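Local coordinates for zinc phosphodiesterase ELAC protein 1 (Homo sapiens, PDB 3ZWF) that uses two zinc ions to remove 2',3'-cyclic phosphates from tRNAs during repair and shows some tRNA 3'-processing endonuclease activity, at residues 293-298 with 305-310; 345-348 with 352-355. All coordinates share one frame; numbering follows the deposited sequence.

Both contacts lie on the same side of the chain's centre, with their own centres about 12 Å apart, and they follow one another in series along the chain. Interaction 1 packs helix 292-301 against strand 306-310; interaction 2 brings the next strand, 345-348, close to the start of strand 354-356. Strands 306-310 and 345-348 are parallel neighbours in one sheet, while 354-356 is an outermost strand of the other, so the pair runs from the outer helix layer through one sheet to the second. Arg306 NH1 to Thr347 OG1 (2.8 Å) and Val308 CG2 to Ile355 CD1 (3.6 Å) join the contacts directly, building one flank of the metallo-beta-lactamase sandwich that carries the zinc site.

Interaction 1. Residues 293-298 with 305-310; sequences QMAATF and KRLVLT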
ATOM      1  N   GLN A 293      29.956   1.692   6.659  1.00 29.80           N
ATOM      2  CA  GLN A 293      31.209   2.439   6.430  1.00 30.80           C
ATOM      3  C   GLN A 293      31.018   3.542   5.388  1.00 30.83           C
ATOM      4  O   GLN A 293      31.597   4.610   5.486  1.00 31.55           O
ATOM      5  CB  GLN A 293      32.344   1.513   6.041  1.00 31.97           C
ATOM      6  CG  GLN A 293      33.724   2.241   5.983  1.00 34.25           C
ATOM      7  CD  GLN A 293      34.125   3.051   7.236  1.00 36.77           C
ATOM      8  OE1 GLN A 293      34.291   4.306   7.163  1.00 40.70           O
ATOM      9  NE2 GLN A 293      34.336   2.356   8.354  1.00 33.59           N
ATOM     10  N   MET A 294      30.163   3.300   4.399  1.00 30.11           N
ATOM     11  CA  MET A 294      29.942   4.317   3.348  1.00 30.18           C
ATOM     12  C   MET A 294      29.178   5.499   3.928  1.00 29.90           C
ATOM     13  O   MET A 294      29.517   6.685   3.670  1.00 30.52           O
ATOM     14  CB  MET A 294      29.171   3.734   2.150  1.00 29.56           C
ATOM     15  CG  MET A 294      29.937   2.656   1.414  1.00 30.06           C
ATOM     16  SD  MET A 294      28.893   1.702   0.293  1.00 29.45           S
ATOM     17  CE  MET A 294      28.226   3.020  -0.768  1.00 29.22           C
ATOM     18  N   ALA A 295      28.193   5.185   4.764  1.00 29.16           N
ATOM     19  CA  ALA A 295      27.387   6.211   5.417  1.00 28.99           C
ATOM     20  C   ALA A 295      28.254   7.040   6.388  1.00 29.98           C
ATOM     21  O   ALA A 295      28.162   8.269   6.424  1.00 30.55           O
ATOM     22  CB  ALA A 295      26.204   5.599   6.151  1.00 28.19           C
ATOM     23  N   ALA A 296      29.091   6.338   7.146  1.00 30.42           N
ATOM     24  CA  ALA A 296      29.955   6.939   8.167  1.00 31.81           C
ATOM     25  C   ALA A 296      30.965   7.899   7.524  1.00 34.47           C
ATOM     26  O   ALA A 296      31.254   8.974   8.040  1.00 33.94           O
ATOM     27  CB  ALA A 296      30.682   5.848   8.965  1.00 32.07           C
ATOM     28  N   THR A 297      31.477   7.488   6.373  1.00 35.97           N
ATOM     29  CA  THR A 297      32.449   8.273   5.641  1.00 35.29           C
ATOM     30  C   THR A 297      31.785   9.562   5.130  1.00 34.98           C
ATOM     31  O   THR A 297      32.372  10.672   5.213  1.00 36.27           O
ATOM     32  CB  THR A 297      33.024   7.453   4.477  1.00 36.24           C
ATOM     33  OG1 THR A 297      33.801   6.379   4.991  1.00 35.04           O
ATOM     34  CG2 THR A 297      33.946   8.327   3.582  1.00 41.94           C
ATOM     35  N   PHE A 298      30.563   9.442   4.618  1.00 33.69           N
ATOM     36  CA  PHE A 298      29.803  10.638   4.207  1.00 33.20           C
ATOM     37  C   PHE A 298      29.483  11.567   5.392  1.00 33.76           C
ATOM     38  O   PHE A 298      29.615  12.790   5.282  1.00 36.22           O
ATOM     39  CB  PHE A 298      28.513  10.285   3.467  1.00 33.41           C
ATOM     40  CG  PHE A 298      27.740  11.487   3.043  1.00 32.74           C
ATOM     41  CD1 PHE A 298      28.232  12.330   2.036  1.00 36.06           C
ATOM     42  CD2 PHE A 298      26.572  11.837   3.692  1.00 32.49           C
ATOM     43  CE1 PHE A 298      27.515  13.448   1.641  1.00 38.05           C
ATOM     44  CE2 PHE A 298      25.830  12.945   3.271  1.00 33.19           C
ATOM     45  CZ  PHE A 298      26.308  13.753   2.260  1.00 37.92           C
ATOM     46  N   LYS A 305      26.712  16.134  13.038  1.00 42.28           N
ATOM     47  CA  LYS A 305      26.798  15.937  14.492  1.00 42.74           C
ATOM     48  C   LYS A 305      26.348  14.560  14.932  1.00 41.21           C
ATOM     49  O   LYS A 305      26.913  13.972  15.840  1.00 40.94           O
ATOM     50  CB  LYS A 305      25.984  17.002  15.231  1.00 48.28           C
ATOM     51  CG  LYS A 305      26.585  18.406  15.053  1.00 59.23           C
ATOM     52  CD  LYS A 305      25.616  19.502  15.461  1.00 66.61           C
ATOM     53  N   ARG A 306      25.290  14.063  14.292  1.00 38.44           N
ATOM     54  CA  ARG A 306      24.723  12.777  14.605  1.00 38.24           C
ATOM     55  C   ARG A 306      24.313  12.095  13.278  1.00 34.53           C
ATOM     56  O   ARG A 306      23.750  12.723  12.376  1.00 33.41           O
ATOM     57  CB  ARG A 306      23.512  12.939  15.548  1.00 42.22           C
ATOM     58  CG  ARG A 306      22.565  11.725  15.594  1.00 56.95           C
ATOM     59  CD  ARG A 306      22.578  10.960  16.891  1.00 64.02           C
ATOM     60  NE  ARG A 306      21.668  11.565  17.853  1.00 66.60           N
ATOM     61  CZ  ARG A 306      20.697  10.947  18.534  1.00 63.82           C
ATOM     62  NH1 ARG A 306      20.452   9.639  18.408  1.00 61.71           N
ATOM     63  NH2 ARG A 306      19.972  11.663  19.393  1.00 66.20           N
ATOM     64  N   LEU A 307      24.654  10.812  13.175  1.00 32.32           N
ATOM     65  CA  LEU A 307      24.277   9.974  12.040  1.00 31.05           C
ATOM     66  C   LEU A 307      23.276   8.921  12.515  1.00 30.35           C
ATOM     67  O   LEU A 307      23.524   8.268  13.478  1.00 30.69           O
ATOM     68  CB  LEU A 307      25.501   9.278  11.427  1.00 30.96           C
ATOM     69  CG  LEU A 307      25.301   8.273  10.298  1.00 29.88           C
ATOM     70  CD1 LEU A 307      24.567   8.896   9.025  1.00 29.30           C
ATOM     71  CD2 LEU A 307      26.622   7.607   9.939  1.00 30.15           C
ATOM     72  N   VAL A 308      22.146   8.834  11.825  1.00 29.52           N
ATOM     73  CA  VAL A 308      21.153   7.784  12.095  1.00 28.89           C
ATOM     74  C   VAL A 308      21.084   6.914  10.855  1.00 27.90           C
ATOM     75  O   VAL A 308      20.790   7.385   9.766  1.00 27.60           O
ATOM     76  CB  VAL A 308      19.751   8.332  12.425  1.00 28.94           C
ATOM     77  CG1 VAL A 308      18.784   7.136  12.783  1.00 28.48           C
ATOM     78  CG2 VAL A 308      19.808   9.335  13.534  1.00 30.10           C
ATOM     79  N   LEU A 309      21.306   5.614  11.050  1.00 27.64           N
ATOM     80  CA  LEU A 309      21.247   4.627   9.964  1.00 26.88           C
ATOM     81  C   LEU A 309      19.881   3.952   9.975  1.00 26.37           C
ATOM     82  O   LEU A 309      19.294   3.721  11.033  1.00 26.68           O
ATOM     83  CB  LEU A 309      22.350   3.581  10.156  1.00 27.08           C
ATOM     84  CG  LEU A 309      23.801   4.161  10.117  1.00 27.73           C
ATOM     85  CD1 LEU A 309      24.785   3.037  10.193  1.00 27.93           C
ATOM     86  CD2 LEU A 309      24.032   4.978   8.858  1.00 27.59           C
ATOM     87  N   THR A 310      19.404   3.715   8.768  1.00 25.73           N
ATOM     88  CA  THR A 310      18.073   3.134   8.582  1.00 25.30           C
ATOM     89  C   THR A 310      18.049   2.363   7.291  1.00 24.77           C
ATOM     90  O   THR A 310      19.071   2.119   6.666  1.00 24.80           O
ATOM     91  CB  THR A 310      16.988   4.231   8.685  1.00 25.33           C
ATOM     92  OG1 THR A 310      15.685   3.654   8.830  1.00 25.16           O
ATOM     93  CG2 THR A 310      17.036   5.170   7.470  1.00 25.03           C
TER
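Ala295, Leu307 and Leu309 make an almost wholly apolar contact between helix 292-301 and strand 306-310. The methyl of Ala295 points at the strand, and its CB lies 3.5 Å from Leu309 CD2, one methyl end-on to another. The same CB is 4.3 Å from CD2 of Leu307, so this short side chain meets a methyl from each leucine on its strand-facing side. Leu307 carries the packing further along the helix: its CD2 rests against the backbone, 3.8 Å from Ala296 CA and 3.9 Å from Ala295 O. With CG anti to the backbone N (chi1 175°), Leu307 extends towards the helix. Alanine suits the helix here because its small side chain lets the backbone come close, and the branched leucines fill the space between the layers.

The two segments run nearly antiparallel, at 155°, with their axes 9.5 Å apart. They form the second half of a beta-alpha-beta crossover from strand 269-273 to its parallel neighbour 306-310, and His272 of that first strand also touches Ala295 and Leu307. Immediately after the strand comes the zinc ligand His311, whose side chain is about 8 Å from that of Leu309.

No hydrogen bond crosses between the two segments; within the helix, Thr297 OG1 donates to Gln293 O at 2.9 Å, while Thr297 N reaches that oxygen from the opposite face of its carbonyl plane.

Interaction 2. Residues 345-348 with 352-355; sequences EVTL and FMVI
Across the side of the metallo-beta-lactamase sandwich, where strand 345-348 ends one sheet and strand 354-356 borders the other, Met353 reaches over to Thr347 and Leu348. The chain of Met353 is extended through its first two torsions and bends at the sulfur (chi3 -86°), which turns CE towards the backbone of Leu348. CE lies 3.2 Å from Leu348 O, a close methyl-to-carbonyl approach, and SD is 4.0 Å from Thr347 CG2. The two side chains, Thr347 and Met353, meet at a slant. Methionine fits this place because a long, unbranched, flexible chain can bridge two backbones whose nearest CA atoms, those of Leu348 and Met353, are 9.5 Å apart.

No hydrogen bond joins the segments, as expected of strands from facing sheets; the backbone of each bonds to its own neighbour, Thr347 to Leu307 and Leu309, Met353 to Phe5 of strand 2-5. Threonine serves two purposes here. Its CG2, anti to the backbone N, offers an apolar surface to Met353, whereas OG1 is hydrogen-bonded to Arg306 NH1 of the adjacent strand. Leu348 takes part mainly through its carbonyl, since its side chain starts away from Met353 and packs on Leu309 and Phe312.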
ATOM      1  N   GLU A 345      28.756  10.478  16.502  1.00 67.89           N
ATOM      2  CA  GLU A 345      27.718   9.642  17.135  1.00 47.32           C
ATOM      3  C   GLU A 345      26.883   8.926  16.082  1.00 39.72           C
ATOM      4  O   GLU A 345      26.356   9.589  15.193  1.00 36.66           O
ATOM      5  CB  GLU A 345      26.775  10.480  18.018  1.00 54.98           C
ATOM      6  CG  GLU A 345      25.580   9.651  18.577  1.00 63.55           C
ATOM      7  CD  GLU A 345      24.841  10.312  19.747  1.00 86.18           C
ATOM      8  OE1 GLU A 345      24.921  11.553  19.899  1.00 75.69           O
ATOM      9  OE2 GLU A 345      24.171   9.576  20.513  1.00 85.74           O
ATOM     10  N   VAL A 346      26.756   7.600  16.185  1.00 36.58           N
ATOM     11  CA  VAL A 346      25.946   6.796  15.225  1.00 34.29           C
ATOM     12  C   VAL A 346      24.835   6.019  15.926  1.00 35.01           C
ATOM     13  O   VAL A 346      25.101   5.274  16.896  1.00 37.87           O
ATOM     14  CB  VAL A 346      26.856   5.799  14.429  1.00 33.63           C
ATOM     15  CG1 VAL A 346      26.074   4.952  13.427  1.00 34.27           C
ATOM     16  CG2 VAL A 346      28.088   6.575  13.834  1.00 35.95           C
ATOM     17  N   THR A 347      23.611   6.188  15.446  1.00 33.27           N
ATOM     18  CA  THR A 347      22.439   5.576  16.043  1.00 32.80           C
ATOM     19  C   THR A 347      21.781   4.658  15.015  1.00 31.22           C
ATOM     20  O   THR A 347      21.752   4.996  13.832  1.00 30.13           O
ATOM     21  CB  THR A 347      21.423   6.655  16.461  1.00 35.12           C
ATOM     22  OG1 THR A 347      22.039   7.541  17.390  1.00 38.31           O
ATOM     23  CG2 THR A 347      20.218   6.042  17.135  1.00 37.54           C
ATOM     24  N   LEU A 348      21.319   3.482  15.461  1.00 30.53           N
ATOM     25  CA  LEU A 348      20.566   2.575  14.568  1.00 30.31           C
ATOM     26  C   LEU A 348      19.080   2.780  14.778  1.00 29.13           C
ATOM     27  O   LEU A 348      18.555   2.549  15.864  1.00 31.19           O
ATOM     28  CB  LEU A 348      20.967   1.120  14.813  1.00 32.88           C
ATOM     29  CG  LEU A 348      22.480   0.937  14.910  1.00 33.42           C
ATOM     30  CD1 LEU A 348      22.755  -0.544  15.200  1.00 37.72           C
ATOM     31  CD2 LEU A 348      23.169   1.495  13.642  1.00 34.15           C
ATOM     32  N   PHE A 352       9.424   3.368  15.533  1.00 30.06           N
ATOM     33  CA  PHE A 352       8.808   4.137  16.642  1.00 31.34           C
ATOM     34  C   PHE A 352       9.812   4.880  17.507  1.00 32.00           C
ATOM     35  O   PHE A 352       9.438   5.555  18.476  1.00 33.23           O
ATOM     36  CB  PHE A 352       7.841   3.284  17.461  1.00 32.32           C
ATOM     37  CG  PHE A 352       6.809   2.634  16.611  1.00 31.85           C
ATOM     38  CD1 PHE A 352       5.857   3.401  16.013  1.00 31.78           C
ATOM     39  CD2 PHE A 352       6.813   1.266  16.400  1.00 31.59           C
ATOM     40  CE1 PHE A 352       4.901   2.831  15.164  1.00 31.40           C
ATOM     41  CE2 PHE A 352       5.869   0.676  15.564  1.00 31.26           C
ATOM     42  CZ  PHE A 352       4.912   1.465  14.956  1.00 31.17           C
ATOM     43  N   MET A 353      11.080   4.784  17.123  1.00 31.29           N
ATOM     44  CA  MET A 353      12.122   5.578  17.761  1.00 32.20           C
ATOM     45  C   MET A 353      11.838   7.066  17.516  1.00 32.16           C
ATOM     46  O   MET A 353      11.476   7.477  16.411  1.00 31.34           O
ATOM     47  CB  MET A 353      13.501   5.205  17.211  1.00 32.12           C
ATOM     48  CG  MET A 353      14.678   5.952  17.841  1.00 34.48           C
ATOM     49  SD  MET A 353      16.234   5.560  17.037  1.00 36.66           S
ATOM     50  CE  MET A 353      16.676   4.103  17.959  1.00 36.88           C
ATOM     51  N   VAL A 354      11.959   7.854  18.589  1.00 33.48           N
ATOM     52  CA  VAL A 354      11.839   9.288  18.495  1.00 34.01           C
ATOM     53  C   VAL A 354      13.143   9.908  18.944  1.00 34.58           C
ATOM     54  O   VAL A 354      13.621   9.582  20.004  1.00 35.47           O
ATOM     55  CB  VAL A 354      10.722   9.825  19.405  1.00 35.86           C
ATOM     56  CG1 VAL A 354      10.590  11.339  19.232  1.00 36.37           C
ATOM     57  CG2 VAL A 354       9.385   9.159  19.077  1.00 35.38           C
ATOM     58  N   ILE A 355      13.707  10.768  18.108  1.00 34.13           N
ATOM     59  CA  ILE A 355      14.926  11.518  18.427  1.00 35.48           C
ATOM     60  C   ILE A 355      14.576  13.000  18.465  1.00 36.06           C
ATOM     61  O   ILE A 355      14.047  13.532  17.530  1.00 35.20           O
ATOM     62  CB  ILE A 355      16.045  11.307  17.395  1.00 35.25           C
ATOM     63  CG1 ILE A 355      16.448   9.836  17.347  1.00 36.78           C
ATOM     64  CG2 ILE A 355      17.269  12.142  17.774  1.00 36.94           C
ATOM     65  CD1 ILE A 355      17.341   9.470  16.195  1.00 35.71           C
TER